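PDB 3PVZ: UDP-N-acetylglucosamine 4,6-dehydratase from Vibrio fischeri, which probably acts as a lyase that uses bound NAD to remove water from UDP-N-acetylglucosamine in polysaccharide biosynthesis. Local coordinates for residues S209-H212 / G213-Q216; E355-E358 / Q359-Q363; V376-F379 / F380-P384. All blocks are in the same frame, centred on the assembly; numbering follows the deposited sequence. Where two conformers were deposited one is given.

Interaction 1. Residues S209-H212 / G213-Q216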
loop_
_atom_site.group_PDB
_atom_site.type_symbol
_atom_site.label_atom_id
_atom_site.label_comp_id
_atom_site.label_asym_id
_atom_site.label_seq_id
_atom_site.Cartn_x
_atom_site.Cartn_y
_atom_site.Cartn_z
ATOM N N SER A 209 -9.327 2.070 7.410
ATOM C CA SER A 209 -10.135 2.394 8.585
ATOM C C SER A 209 -11.300 1.409 8.725
ATOM O O SER A 209 -11.699 0.744 7.767
ATOM C CB SER A 209 -10.712 3.788 8.448
ATOM O OG SER A 209 -11.812 3.837 7.516
ATOM N N LEU A 210 -11.857 1.350 9.926
ATOM C CA LEU A 210 -13.064 0.586 10.176
ATOM C C LEU A 210 -14.177 0.930 9.193
ATOM O O LEU A 210 -14.864 0.056 8.692
ATOM C CB LEU A 210 -13.535 0.790 11.613
ATOM C CG LEU A 210 -13.322 -0.326 12.627
ATOM C CD1 LEU A 210 -14.105 0.026 13.936
ATOM C CD2 LEU A 210 -13.785 -1.707 12.074
ATOM N N LEU A 211 -14.349 2.208 8.921
ATOM C CA LEU A 211 -15.384 2.655 8.013
ATOM C C LEU A 211 -15.132 2.133 6.612
ATOM O O LEU A 211 -16.046 1.718 5.932
ATOM C CB LEU A 211 -15.464 4.179 7.982
ATOM C CG LEU A 211 -16.556 4.814 8.837
ATOM C CD1 LEU A 211 -16.408 4.527 10.360
ATOM C CD2 LEU A 211 -16.560 6.307 8.566
ATOM N N HIS A 212 -13.883 2.179 6.178
ATOM C CA HIS A 212 -13.522 1.641 4.888
ATOM C C HIS A 212 -13.848 0.146 4.895
ATOM O O HIS A 212 -14.307 -0.399 3.901
ATOM C CB HIS A 212 -12.035 1.880 4.603
ATOM C CG HIS A 212 -11.523 1.117 3.443
ATOM N ND1 HIS A 212 -11.614 1.588 2.153
ATOM C CD2 HIS A 212 -10.936 -0.104 3.367
ATOM C CE1 HIS A 212 -11.085 0.697 1.331
ATOM N NE2 HIS A 212 -10.670 -0.339 2.043
ATOM N N GLY A 213 -13.585 -0.494 6.024
ATOM C CA GLY A 213 -14.019 -1.863 6.238
ATOM C C GLY A 213 -15.522 -2.097 6.001
ATOM O O GLY A 213 -15.898 -3.123 5.429
ATOM N N PHE A 214 -16.375 -1.146 6.397
ATOM C CA PHE A 214 -17.837 -1.336 6.201
ATOM C C PHE A 214 -18.138 -1.532 4.735
ATOM O O PHE A 214 -18.877 -2.448 4.384
ATOM C CB PHE A 214 -18.715 -0.186 6.727
ATOM C CG PHE A 214 -18.582 0.106 8.194
ATOM C CD1 PHE A 214 -18.028 -0.789 9.071
ATOM C CD2 PHE A 214 -19.063 1.305 8.690
ATOM C CE1 PHE A 214 -17.931 -0.481 10.422
ATOM C CE2 PHE A 214 -18.974 1.615 10.043
ATOM C CZ PHE A 214 -18.398 0.720 10.903
ATOM N N ASN A 215 -17.535 -0.724 3.862
ATOM C CA ASN A 215 -17.715 -0.892 2.410
ATOM C C ASN A 215 -17.344 -2.302 1.964
ATOM O O ASN A 215 -18.029 -2.935 1.149
ATOM C CB ASN A 215 -16.849 0.096 1.618
ATOM C CG ASN A 215 -17.290 1.518 1.785
ATOM O OD1 ASN A 215 -18.483 1.796 1.824
ATOM N ND2 ASN A 215 -16.328 2.440 1.887
ATOM N N GLN A 216 -16.217 -2.785 2.474
ATOM C CA GLN A 216 -15.716 -4.075 2.033
ATOM C C GLN A 216 -16.661 -5.150 2.476
ATOM O O GLN A 216 -17.061 -6.007 1.684
ATOM C CB GLN A 216 -14.307 -4.309 2.575
ATOM C CG GLN A 216 -13.294 -3.320 2.055
ATOM C CD GLN A 216 -13.025 -3.489 0.571
ATOM O OE1 GLN A 216 -13.449 -2.667 -0.232
ATOM N NE2 GLN A 216 -12.318 -4.555 0.202
#

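Interaction 2. Residues E355-E358 / Q359-Q363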
loop_
_atom_site.group_PDB
_atom_site.type_symbol
_atom_site.label_atom_id
_atom_site.label_comp_id
_atom_site.label_asym_id
_atom_site.label_seq_id
_atom_site.Cartn_x
_atom_site.Cartn_y
_atom_site.Cartn_z
ATOM N N GLU A 355 21.430 11.709 17.198
ATOM C CA GLU A 355 22.578 10.941 16.749
ATOM C C GLU A 355 22.533 9.516 17.265
ATOM O O GLU A 355 22.792 8.600 16.487
ATOM C CB GLU A 355 23.890 11.617 17.130
ATOM C CG GLU A 355 24.270 12.728 16.117
ATOM C CD GLU A 355 25.249 13.757 16.711
ATOM O OE1 GLU A 355 25.669 13.579 17.889
ATOM O OE2 GLU A 355 25.590 14.733 15.989
ATOM N N LEU A 356 22.180 9.348 18.546
ATOM C CA LEU A 356 22.037 8.026 19.169
ATOM C C LEU A 356 21.095 7.143 18.362
ATOM O O LEU A 356 21.430 6.003 18.032
ATOM C CB LEU A 356 21.495 8.159 20.600
ATOM C CG LEU A 356 21.311 6.905 21.453
ATOM C CD1 LEU A 356 22.626 6.239 21.724
ATOM C CD2 LEU A 356 20.656 7.231 22.782
ATOM N N PHE A 357 19.930 7.703 18.034
ATOM C CA PHE A 357 18.882 6.984 17.335
ATOM C C PHE A 357 19.403 6.555 15.966
ATOM O O PHE A 357 19.281 5.411 15.596
ATOM C CB PHE A 357 17.633 7.873 17.224
ATOM C CG PHE A 357 16.406 7.165 16.712
ATOM C CD1 PHE A 357 15.620 6.412 17.567
ATOM C CD2 PHE A 357 16.040 7.254 15.395
ATOM C CE1 PHE A 357 14.485 5.765 17.109
ATOM C CE2 PHE A 357 14.909 6.595 14.929
ATOM C CZ PHE A 357 14.138 5.840 15.807
ATOM N N GLU A 358 20.015 7.468 15.228
ATOM C CA GLU A 358 20.592 7.100 13.927
ATOM C C GLU A 358 21.704 6.061 14.084
ATOM O O GLU A 358 21.830 5.178 13.269
ATOM C CB GLU A 358 21.162 8.306 13.206
ATOM C CG GLU A 358 20.145 9.357 12.798
ATOM C CD GLU A 358 20.788 10.720 12.507
ATOM O OE1 GLU A 358 21.909 10.962 13.032
ATOM O OE2 GLU A 358 20.175 11.536 11.758
ATOM N N GLN A 359 22.503 6.165 15.136
ATOM C CA GLN A 359 23.614 5.244 15.335
ATOM C C GLN A 359 23.129 3.842 15.700
ATOM O O GLN A 359 23.524 2.875 15.068
ATOM C CB GLN A 359 24.597 5.781 16.398
ATOM C CG GLN A 359 25.844 4.921 16.568
ATOM C CD GLN A 359 26.669 5.276 17.803
ATOM O OE1 GLN A 359 26.162 5.860 18.778
ATOM N NE2 GLN A 359 27.958 4.914 17.767
ATOM N N LYS A 360 22.279 3.747 16.718
ATOM C CA LYS A 360 21.691 2.471 17.150
ATOM C C LYS A 360 20.782 1.801 16.102
ATOM O O LYS A 360 20.777 0.587 15.991
ATOM C CB LYS A 360 20.897 2.652 18.446
ATOM C CG LYS A 360 21.748 2.962 19.643
ATOM C CD LYS A 360 22.232 1.705 20.316
ATOM C CE LYS A 360 23.251 2.009 21.412
ATOM N NZ LYS A 360 24.441 2.774 20.889
ATOM N N ILE A 361 19.986 2.572 15.359
ATOM C CA ILE A 361 19.166 1.971 14.304
ATOM C C ILE A 361 20.063 1.451 13.179
ATOM O O ILE A 361 19.891 0.304 12.747
ATOM C CB ILE A 361 18.106 2.920 13.734
ATOM C CG1 ILE A 361 17.007 3.190 14.763
ATOM C CG2 ILE A 361 17.463 2.307 12.483
ATOM C CD1 ILE A 361 15.986 2.059 14.888
ATOM N N GLY A 362 21.014 2.278 12.723
ATOM C CA GLY A 362 21.977 1.889 11.676
ATOM C C GLY A 362 22.697 0.564 12.004
ATOM O O GLY A 362 22.876 -0.268 11.121
ATOM N N GLN A 363 23.069 0.379 13.276
ATOM C CA GLN A 363 23.788 -0.821 13.725
ATOM C C GLN A 363 22.873 -2.033 13.800
ATOM O O GLN A 363 23.309 -3.142 13.557
ATOM C CB GLN A 363 24.490 -0.612 15.087
ATOM C CG GLN A 363 25.531 -1.732 15.459
ATOM C CD GLN A 363 26.813 -1.726 14.568
ATOM O OE1 GLN A 363 27.527 -0.716 14.492
ATOM N NE2 GLN A 363 27.097 -2.858 13.901
#

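Interaction 3. Residues V376-F379 / F380-P384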
loop_
_atom_site.group_PDB
_atom_site.type_symbol
_atom_site.label_atom_id
_atom_site.label_comp_id
_atom_site.label_asym_id
_atom_site.label_seq_id
_atom_site.Cartn_x
_atom_site.Cartn_y
_atom_site.Cartn_z
ATOM N N VAL A 376 12.136 -0.957 21.527
ATOM C CA VAL A 376 11.412 -0.400 22.677
ATOM C C VAL A 376 12.367 0.254 23.661
ATOM O O VAL A 376 12.102 1.346 24.146
ATOM C CB VAL A 376 10.574 -1.444 23.428
ATOM C CG1 VAL A 376 9.973 -0.830 24.698
ATOM C CG2 VAL A 376 9.463 -1.992 22.532
ATOM N N GLN A 377 13.490 -0.390 23.933
ATOM C CA GLN A 377 14.467 0.183 24.857
ATOM C C GLN A 377 15.067 1.479 24.333
ATOM O O GLN A 377 15.266 2.429 25.077
ATOM C CB GLN A 377 15.571 -0.817 25.161
ATOM C CG GLN A 377 15.115 -1.938 26.067
ATOM C CD GLN A 377 14.590 -1.434 27.416
ATOM O OE1 GLN A 377 15.262 -0.668 28.117
ATOM N NE2 GLN A 377 13.374 -1.850 27.767
ATOM N N LEU A 378 15.368 1.517 23.048
ATOM C CA LEU A 378 15.810 2.743 22.436
ATOM C C LEU A 378 14.701 3.817 22.513
ATOM O O LEU A 378 14.971 4.961 22.834
ATOM C CB LEU A 378 16.221 2.468 20.994
ATOM C CG LEU A 378 16.589 3.635 20.104
ATOM C CD1 LEU A 378 17.830 4.320 20.645
ATOM C CD2 LEU A 378 16.794 3.061 18.709
ATOM N N PHE A 379 13.461 3.433 22.243
ATOM C CA PHE A 379 12.346 4.370 22.371
ATOM C C PHE A 379 12.207 4.910 23.801
ATOM O O PHE A 379 11.817 6.049 23.978
ATOM C CB PHE A 379 11.007 3.754 21.923
ATOM C CG PHE A 379 10.768 3.785 20.428
ATOM C CD1 PHE A 379 11.794 3.570 19.513
ATOM C CD2 PHE A 379 9.500 3.980 19.939
ATOM C CE1 PHE A 379 11.542 3.570 18.150
ATOM C CE2 PHE A 379 9.254 3.979 18.577
ATOM C CZ PHE A 379 10.278 3.769 17.691
ATOM N N PHE A 380 12.509 4.109 24.822
ATOM C CA PHE A 380 12.448 4.629 26.199
ATOM C C PHE A 380 13.510 5.711 26.444
ATOM O O PHE A 380 13.258 6.684 27.159
ATOM C CB PHE A 380 12.582 3.516 27.243
ATOM C CG PHE A 380 11.382 2.586 27.334
ATOM C CD1 PHE A 380 10.140 2.934 26.803
ATOM C CD2 PHE A 380 11.505 1.349 27.978
ATOM C CE1 PHE A 380 9.047 2.058 26.903
ATOM C CE2 PHE A 380 10.412 0.476 28.078
ATOM C CZ PHE A 380 9.181 0.843 27.544
ATOM N N ILE A 381 14.684 5.564 25.839
ATOM C CA ILE A 381 15.734 6.588 25.973
ATOM C C ILE A 381 15.324 7.843 25.210
ATOM O O ILE A 381 15.462 8.948 25.710
ATOM C CB ILE A 381 17.126 6.056 25.541
ATOM C CG1 ILE A 381 17.666 5.118 26.644
ATOM C CG2 ILE A 381 18.069 7.208 25.274
ATOM C CD1 ILE A 381 18.883 4.243 26.255
HETATM N N MSE A 382 14.755 7.661 24.025
HETATM C CA MSE A 382 14.309 8.794 23.232
HETATM C C MSE A 382 13.182 9.587 23.925
HETATM O O MSE A 382 13.189 10.809 23.893
HETATM C CB MSE A 382 13.852 8.322 21.845
HETATM C CG MSE A 382 14.927 7.621 21.005
HETATM SE SE MSE A 382 16.481 8.706 20.771
HETATM C CE MSE A 382 15.708 9.926 19.480
ATOM N N ILE A 383 12.227 8.885 24.540
ATOM C CA ILE A 383 11.038 9.489 25.150
ATOM C C ILE A 383 10.832 8.939 26.576
ATOM O O ILE A 383 10.025 8.039 26.771
ATOM C CB ILE A 383 9.754 9.150 24.360
ATOM C CG1 ILE A 383 9.924 9.355 22.866
ATOM C CG2 ILE A 383 8.574 9.982 24.855
ATOM C CD1 ILE A 383 8.766 8.798 22.106
ATOM N N PRO A 384 11.544 9.481 27.574
ATOM C CA PRO A 384 11.528 8.883 28.938
ATOM C C PRO A 384 10.152 8.622 29.571
ATOM O O PRO A 384 9.966 7.599 30.236
ATOM C CB PRO A 384 12.317 9.898 29.768
ATOM C CG PRO A 384 13.288 10.504 28.749
ATOM C CD PRO A 384 12.481 10.614 27.479
#

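Interaction 1. Residues S209-H212 / G213-Q216
G213 N donates to S209 O at 2.9 Å and F214 N to L210 O at 3.0 Å, the i to i+4 bonds of the first turn of helix 210-219; the F214 amide also makes a weak second bond back to L211 O. S209 is the N-cap. Its OG accepts from H212 N at 3.0 Å, a nearly straight bond of 164°, so an amide that the first turn would leave without a backbone acceptor gets one from a side chain. The same hydroxyl is hydrogen-bonded to S206 O, which ties the helix start to the loop ahead of it. S206 is an NAD-binding residue, and the S209 side chain lies about 6 Å from bound NAD.

F214 is the main side chain on the buried face. With CG beside its own backbone N (chi1 -59°), the ring folds back along the preceding turn, and the CA of L211 sits over one face, 4.1 Å from the ring centroid, in a CH-pi contact. The L211 side chain touches the same ring, CD1 lying 3.9 Å from F214 CE2. H212 takes the other course: its CG is anti to the backbone N, and NE2 comes within 4.0 Å of Q216 CG. Imidazole and amide planes are only 6° apart, although the two side chains cross at a slant.

Around this turn, F270, A274 and Y277 of helix 270-280 pack on L210, L211 and F214, while I224 and A226 of strand 224-227 also meet the F214 ring. The second subunit approaches too: R78 of that subunit hydrogen-bonds S209 O, and its E75 packs on Q216, placing the helix start between the cofactor site, strand 224-227 and the subunit interface.

Interaction 2. Residues E355-E358 / Q359-Q363
F357 swings its ring anti to the backbone N (chi1 -171°), down the helix toward the next turn, and I361 sets CG1 beside its own N (chi1 -70°), back toward that ring; the two side chains run side by side. CG1 of I361 stands over the centre of one ring face, 4.0 Å from the centroid and 12° off the normal, a CH-pi contact. On another side of the helix L356, which also packs on I381 of helix 372-382, meets K360 at an angle. K360 CG lies 4.0 Å from L356 CD1, and bends at the second and fourth torsions bring NZ back to 4.0 Å from the same methyl.

Backbone bonds hold this spacing. K360 N reaches L356 O at 2.7 Å, and I361 N reaches F357 O at 2.9 Å. G362 N gives a longer bond, 3.1 Å, to E358 O.

The F357 ring meets F143 of helix 131-154 and packs against F185 of helix 174-189, while E358 has a weak, long ion pair with R188. This is an amphipathic alpha-helix, with i to i+4 side-chain pairs along it, laid against helices that flank the Rossmann-type sheet.

Interaction 3. Residues V376-F379 / F380-P384
V376 and F380 meet on the last turns of helix 372-382, an amphipathic alpha-helix whose two faces are packed very differently. The tight part of the contact lies on the outer face, where the F380 ring, an exposed group, lies back along the helix with CG beside its own N (chi1 -70°). V376 runs alongside it, pointing the same way, and puts CG1 over one face of the ring, 26° off the normal and displaced toward the rim, a CH-pi contact in which V376 CG1 comes to 3.4 Å from F380 CZ. Q377 comes in aslant with its amide plane almost perpendicular to the ring (88°), NE2 lying 3.7 Å from F380 CD2. These contacts give the exposed phenyl some cover from its own helix, while Q377 and I381 are themselves exposed.

The inner face is more buried, because other helices cover it, yet looser within the contact: L378 and selenomethionine M382 touch only lightly, with L378 CD1 4.4 Å from M382 CG. More of their packing comes from helix 351-367, where F357 lies against both and M364 also meets L378. F379 packs on helix 174-189, meeting M174, A177 and I181, and I383 reaches A177 on the same helix. That helix also carries K179, an NAD-binding residue whose side chain is about 9 Å from that of I383.

Backbone bonds continue to the end of the helix: F380 N to V376 O at 2.9 Å, M382 N to L378 O at 3.0 Å, and a longer one of 3.3 Å from I381 N to Q377 O. I383 is the first residue to leave helical backbone angles, yet its amide still completes the last turn: I383 N donates to F379 O at 2.9 Å.

Overall arrangement
From the N terminus, interaction 1 comes first, at the start of helix 210-219 beside the cofactor site and the second subunit. Much later in the chain come interaction 2 on helix 351-367 and interaction 3 on helix 372-382. Each stays within a few residues of sequence, so none closes a long loop, and they follow in series without nesting or crossing. Interaction 1 lies well apart, its centre 38 Å from that of interaction 2 and 34 Å from that of interaction 3. Interactions 2 and 3 touch: these consecutive helices pack together, with L356 CD2 3.6 Å from I381 CG2, and both lie against helix 174-189.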